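Local structure of beta-lactamase (Burkholderia cenocepacia, 5E2G) at residues T183-N188 with V222-A227. The protein probably hydrolyses the beta-lactam ring of antibiotics to give a substituted beta-amino acid, as a member of the class C beta-lactamase family. Sequence-based numbering, arbitrary orientation.
Sequences THTYIN and VRTTAA
Residues 184-187 run antiparallel to 222-225, and Tyr186 and Arg223 form a single hydrogen-bonded bridge. Tyr186 N donates to Arg223 O at 2.9 Å, and Arg223 N returns a bond to Tyr186 O at 3.0 Å. Both donors lie nearly along the C=O axis. In the Arg223 side chain, the bends at chi2 (56°) and chi3 (64°) bring the guanidinium over to Ile187 O. Arg223 NH2 donates to Ile187 O at 2.8 Å. That oxygen lies near the guanidinium plane, while NH2 sits above the carbonyl plane. Arg223 NE bonds Gly221 O and Arg223 NH1 bonds Tyr197 OH, so all three nitrogens are held. Thr185 and Thr224 lie side by side, with Thr185 OG1 and Thr224 OG1 2.9 Å apart, close enough to share a proton. Thr185 OG1 is hydrogen-bonded to Asp228 OD2. Val222 CG1 meets Thr185 CG2, and Val222 CG2 meets Ile187 CD1, each at 3.8 Å. His184 CB rests on Thr225 CG2. Thr225 is the N-cap residue of helix 226-235, and its OG1 accepts a bond from Asp228 N. The contact ties the loop after helix 168-180 to strand 223-224, which also pairs with strand 58-59. The carbonyl of Ile187 probably helps stabilise the buried Arg223 charge.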
ATOM      1  N   THR A 183      -4.271   9.283  13.257  1.00 21.17           N
ATOM      2  CA  THR A 183      -4.079   9.139  14.694  1.00 22.16           C
ATOM      3  C   THR A 183      -4.396   7.737  15.204  1.00 25.66           C
ATOM      4  O   THR A 183      -4.323   7.505  16.413  1.00 31.21           O
ATOM      5  CB  THR A 183      -4.936  10.164  15.460  1.00 23.87           C
ATOM      6  OG1 THR A 183      -6.321   9.924  15.205  1.00 25.89           O
ATOM      7  CG2 THR A 183      -4.612  11.571  15.035  1.00 22.95           C
ATOM      8  N   HIS A 184      -4.758   6.805  14.329  1.00 22.68           N
ATOM      9  CA  HIS A 184      -4.986   5.414  14.715  1.00 18.84           C
ATOM     10  C   HIS A 184      -4.296   4.483  13.732  1.00 19.31           C
ATOM     11  O   HIS A 184      -4.855   3.498  13.243  1.00 18.26           O
ATOM     12  CB  HIS A 184      -6.475   5.147  14.851  1.00 24.08           C
ATOM     13  CG  HIS A 184      -7.055   5.732  16.100  1.00 32.75           C
ATOM     14  ND1 HIS A 184      -6.878   5.152  17.338  1.00 37.41           N
ATOM     15  CD2 HIS A 184      -7.762   6.867  16.311  1.00 36.13           C
ATOM     16  CE1 HIS A 184      -7.469   5.896  18.257  1.00 37.56           C
ATOM     17  NE2 HIS A 184      -8.013   6.941  17.660  1.00 38.81           N
ATOM     18  N   THR A 185      -3.035   4.801  13.460  1.00 19.74           N
ATOM     19  CA  THR A 185      -2.212   4.105  12.486  1.00 18.96           C
ATOM     20  C   THR A 185      -0.878   3.794  13.145  1.00 18.20           C
ATOM     21  O   THR A 185      -0.260   4.684  13.735  1.00 18.00           O
ATOM     22  CB  THR A 185      -2.011   4.957  11.226  1.00 16.64           C
ATOM     23  OG1 THR A 185      -3.282   5.278  10.657  1.00 18.34           O
ATOM     24  CG2 THR A 185      -1.184   4.212  10.201  1.00 15.40           C
ATOM     25  N   TYR A 186      -0.442   2.537  13.059  1.00 18.53           N
ATOM     26  CA  TYR A 186       0.725   2.089  13.808  1.00 19.54           C
ATOM     27  C   TYR A 186       1.597   1.164  12.978  1.00 17.29           C
ATOM     28  O   TYR A 186       1.096   0.357  12.195  1.00 18.49           O
ATOM     29  CB  TYR A 186       0.313   1.355  15.093  1.00 22.21           C
ATOM     30  CG  TYR A 186      -0.716   2.111  15.888  1.00 23.89           C
ATOM     31  CD1 TYR A 186      -0.358   3.234  16.629  1.00 27.47           C
ATOM     32  CD2 TYR A 186      -2.047   1.721  15.883  1.00 22.95           C
ATOM     33  CE1 TYR A 186      -1.297   3.941  17.354  1.00 27.89           C
ATOM     34  CE2 TYR A 186      -2.992   2.417  16.609  1.00 24.45           C
ATOM     35  CZ  TYR A 186      -2.613   3.529  17.339  1.00 25.59           C
ATOM     36  OH  TYR A 186      -3.556   4.228  18.054  1.00 26.95           O
ATOM     37  N   ILE A 187       2.909   1.288  13.164  1.00 16.93           N
ATOM     38  CA  ILE A 187       3.804   0.179  12.863  1.00 17.01           C
ATOM     39  C   ILE A 187       3.843  -0.782  14.040  1.00 22.52           C
ATOM     40  O   ILE A 187       3.713  -2.002  13.881  1.00 22.97           O
ATOM     41  CB  ILE A 187       5.210   0.704  12.516  1.00 19.82           C
ATOM     42  CG1 ILE A 187       5.172   1.573  11.258  1.00 23.43           C
ATOM     43  CG2 ILE A 187       6.188  -0.442  12.348  1.00 19.05           C
ATOM     44  CD1 ILE A 187       4.681   0.846  10.029  1.00 25.44           C
ATOM     45  N   ASN A 188       4.008  -0.237  15.243  1.00 23.91           N
ATOM     46  CA  ASN A 188       3.953  -0.979  16.498  1.00 22.72           C
ATOM     47  C   ASN A 188       2.685  -0.557  17.229  1.00 21.88           C
ATOM     48  O   ASN A 188       2.555   0.601  17.632  1.00 20.33           O
ATOM     49  CB  ASN A 188       5.196  -0.704  17.338  1.00 20.26           C
ATOM     50  CG  ASN A 188       6.468  -1.071  16.618  1.00 25.79           C
ATOM     51  OD1 ASN A 188       7.319  -0.219  16.354  1.00 28.31           O
ATOM     52  ND2 ASN A 188       6.602  -2.347  16.275  1.00 24.58           N
ATOM     53  N   VAL A 222       1.878  -1.995   8.659  1.00 18.37           N
ATOM     54  CA  VAL A 222       0.871  -1.017   9.056  1.00 17.33           C
ATOM     55  C   VAL A 222      -0.399  -1.722   9.515  1.00 17.05           C
ATOM     56  O   VAL A 222      -0.951  -2.581   8.813  1.00 17.81           O
ATOM     57  CB  VAL A 222       0.569  -0.027   7.920  1.00 17.93           C
ATOM     58  CG1 VAL A 222      -0.524   0.917   8.358  1.00 16.48           C
ATOM     59  CG2 VAL A 222       1.811   0.759   7.542  1.00 16.67           C
ATOM     60  N   ARG A 223      -0.851  -1.359  10.711  1.00 18.03           N
ATOM     61  CA  ARG A 223      -2.201  -1.593  11.189  1.00 16.76           C
ATOM     62  C   ARG A 223      -2.901  -0.243  11.247  1.00 20.99           C
ATOM     63  O   ARG A 223      -2.288   0.752  11.643  1.00 25.48           O
ATOM     64  CB  ARG A 223      -2.183  -2.245  12.571  1.00 17.31           C
ATOM     65  CG  ARG A 223      -2.120  -3.773  12.577  1.00 28.15           C
ATOM     66  CD  ARG A 223      -0.938  -4.362  11.809  1.00 26.27           C
ATOM     67  NE  ARG A 223       0.362  -4.017  12.370  1.00 22.90           N
ATOM     68  CZ  ARG A 223       1.030  -4.767  13.239  1.00 26.85           C
ATOM     69  NH1 ARG A 223       0.518  -5.909  13.669  1.00 30.06           N
ATOM     70  NH2 ARG A 223       2.212  -4.369  13.685  1.00 28.22           N
ATOM     71  N   THR A 224      -4.164  -0.186  10.835  1.00 21.72           N
ATOM     72  CA  THR A 224      -4.834   1.109  10.746  1.00 21.43           C
ATOM     73  C   THR A 224      -6.343   0.908  10.707  1.00 20.64           C
ATOM     74  O   THR A 224      -6.841  -0.218  10.620  1.00 21.10           O
ATOM     75  CB  THR A 224      -4.344   1.904   9.521  1.00 25.92           C
ATOM     76  OG1 THR A 224      -4.962   3.199   9.492  1.00 25.88           O
ATOM     77  CG2 THR A 224      -4.663   1.166   8.231  1.00 28.45           C
ATOM     78  N   THR A 225      -7.065   2.023  10.791  1.00 19.86           N
ATOM     79  CA  THR A 225      -8.516   2.054  10.680  1.00 20.84           C
ATOM     80  C   THR A 225      -8.929   2.475   9.276  1.00 21.00           C
ATOM     81  O   THR A 225      -8.133   3.010   8.501  1.00 17.54           O
ATOM     82  CB  THR A 225      -9.140   3.024  11.685  1.00 20.49           C
ATOM     83  OG1 THR A 225      -8.761   4.360  11.345  1.00 19.10           O
ATOM     84  CG2 THR A 225      -8.680   2.717  13.082  1.00 21.81           C
ATOM     85  N   ALA A 226     -10.210   2.251   8.968  1.00 18.27           N
ATOM     86  CA  ALA A 226     -10.725   2.681   7.677  1.00 16.92           C
ATOM     87  C   ALA A 226     -10.680   4.191   7.559  1.00 20.64           C
ATOM     88  O   ALA A 226     -10.344   4.727   6.497  1.00 19.40           O
ATOM     89  CB  ALA A 226     -12.147   2.171   7.466  1.00 22.45           C
ATOM     90  N   ALA A 227     -11.002   4.896   8.646  1.00 19.33           N
ATOM     91  CA  ALA A 227     -10.967   6.353   8.614  1.00 19.02           C
ATOM     92  C   ALA A 227      -9.573   6.863   8.263  1.00 16.83           C
ATOM     93  O   ALA A 227      -9.419   7.734   7.404  1.00 16.60           O
ATOM     94  CB  ALA A 227     -11.430   6.917   9.958  1.00 20.13           C
TER